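Local coordinates for peptidoglycan-recognition protein (Apis mellifera, PDB 5XZ3) that probably recognises bacterial peptidoglycan as an innate immune receptor of the honeybee, on a fold shared with N-acetylmuramoyl-L-alanine amidases, at residues 34-39 against 141-146. Numbering follows the deposited sequence.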
# COMPACT_ATOMS: atom_id res chain seq x y z
N VAL A 34 7.00 4.51 4.86
CA VAL A 34 5.90 3.69 4.35
C VAL A 34 4.62 4.17 5.05
O VAL A 34 4.60 4.28 6.28
CB VAL A 34 6.13 2.18 4.64
CG1 VAL A 34 4.89 1.36 4.29
CG2 VAL A 34 7.32 1.66 3.84
N ILE A 35 3.58 4.50 4.29
CA ILE A 35 2.31 4.96 4.90
C ILE A 35 1.27 3.83 4.79
O ILE A 35 1.00 3.32 3.70
CB ILE A 35 1.74 6.24 4.23
CG1 ILE A 35 2.83 7.26 3.84
CG2 ILE A 35 0.59 6.85 5.07
CD1 ILE A 35 3.63 7.93 4.93
N ILE A 36 0.68 3.44 5.91
CA ILE A 36 -0.33 2.38 5.88
C ILE A 36 -1.70 3.06 5.80
O ILE A 36 -2.00 3.93 6.60
CB ILE A 36 -0.25 1.47 7.13
CG1 ILE A 36 1.16 0.82 7.28
CG2 ILE A 36 -1.37 0.40 7.11
CD1 ILE A 36 1.63 -0.00 6.07
N HIS A 37 -2.50 2.64 4.81
CA HIS A 37 -3.86 3.13 4.63
C HIS A 37 -4.83 1.97 4.59
O HIS A 37 -4.43 0.81 4.43
CB HIS A 37 -3.98 3.92 3.32
CG HIS A 37 -3.44 5.32 3.38
ND1 HIS A 37 -4.10 6.35 4.02
CD2 HIS A 37 -2.31 5.86 2.85
CE1 HIS A 37 -3.41 7.47 3.87
NE2 HIS A 37 -2.32 7.20 3.17
N HIS A 38 -6.12 2.29 4.75
CA HIS A 38 -7.19 1.39 4.32
C HIS A 38 -7.93 2.07 3.16
O HIS A 38 -7.85 3.29 3.03
CB HIS A 38 -8.09 0.90 5.47
CG HIS A 38 -8.94 1.97 6.12
ND1 HIS A 38 -9.98 1.65 6.98
CD2 HIS A 38 -8.93 3.32 6.03
CE1 HIS A 38 -10.55 2.76 7.41
NE2 HIS A 38 -9.94 3.79 6.85
N THR A 39 -8.59 1.28 2.30
CA THR A 39 -9.19 1.85 1.09
C THR A 39 -10.63 2.32 1.30
O THR A 39 -11.16 3.05 0.46
CB THR A 39 -9.18 0.86 -0.09
OG1 THR A 39 -9.97 -0.29 0.25
CG2 THR A 39 -7.75 0.42 -0.44
N VAL A 141 13.80 2.72 7.49
CA VAL A 141 12.50 3.16 6.98
C VAL A 141 11.50 3.28 8.14
O VAL A 141 11.50 2.47 9.06
CB VAL A 141 11.96 2.25 5.82
CG1 VAL A 141 11.60 0.85 6.30
CG2 VAL A 141 10.76 2.90 5.11
N ARG A 142 10.68 4.32 8.08
CA ARG A 142 9.73 4.65 9.13
C ARG A 142 8.31 4.31 8.64
O ARG A 142 7.87 4.81 7.61
CB ARG A 142 9.86 6.13 9.49
CG ARG A 142 11.27 6.50 9.95
CD ARG A 142 11.49 7.98 10.27
NE ARG A 142 10.90 8.39 11.54
CZ ARG A 142 11.37 8.09 12.75
NH1 ARG A 142 10.73 8.52 13.83
NH2 ARG A 142 12.48 7.35 12.90
N VAL A 143 7.64 3.42 9.36
CA VAL A 143 6.31 3.00 8.99
C VAL A 143 5.34 3.75 9.88
O VAL A 143 5.50 3.76 11.11
CB VAL A 143 6.09 1.47 9.15
CG1 VAL A 143 4.67 1.08 8.77
CG2 VAL A 143 7.10 0.69 8.30
N ILE A 144 4.36 4.39 9.26
CA ILE A 144 3.36 5.17 9.99
C ILE A 144 1.99 4.94 9.40
O ILE A 144 1.86 4.57 8.23
CB ILE A 144 3.67 6.70 9.93
CG1 ILE A 144 3.93 7.17 8.48
CG2 ILE A 144 4.85 7.05 10.84
CD1 ILE A 144 3.99 8.69 8.32
N GLY A 145 0.94 5.17 10.20
CA GLY A 145 -0.41 5.13 9.64
C GLY A 145 -0.69 6.51 9.07
O GLY A 145 -0.13 7.49 9.54
N GLY A 146 -1.55 6.59 8.05
CA GLY A 146 -1.97 7.87 7.48
C GLY A 146 -2.39 8.90 8.53
O GLY A 146 -2.04 10.08 8.42
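Val34 and Ile36 form backbone hydrogen bonds to Arg142, Ile144 and Gly146, as parallel neighbours do. Val34 N donates to Arg142 O at 2.9 Å, and Ile144 N gives to Val34 O at 3.0 Å. Ile36 N donates to Ile144 O at 2.8 Å. Gly146 N closes the series on Ile36 O at 3.1 Å.

The apolar contacts fall on both faces of the sheet. On one, Ile35 and Ile144 run alongside each other. Their CD1 methyls meet at 3.5 Å, which is tight. The Ile144 chi1 of 50° brings CG1 as well against Ile35 CD1. Ile35 CG2 rests on Gly146 CA at 3.7 Å. An alanine in place of Ile35 would probably leave Ile144 CD1 without its mate and open a gap over Gly146. On the other face, Val143 CG1 packs on Ile36 CG1 at 3.8 Å, and Ile128 of helix 118-133 touches Val143. Val34 CG2 touches Val141 CG2.

His37 CE1 lies 3.9 Å from Gly146 CA. Ser154 OG is hydrogen-bonded to His37 ND1 and Thr95 OG1 to NE2.

Strand 31-38 lies between 102-107 and the edge strand 141-145, all parallel, in the central mixed sheet of the alpha/beta fold of peptidoglycan-recognition proteins and their amidase relatives.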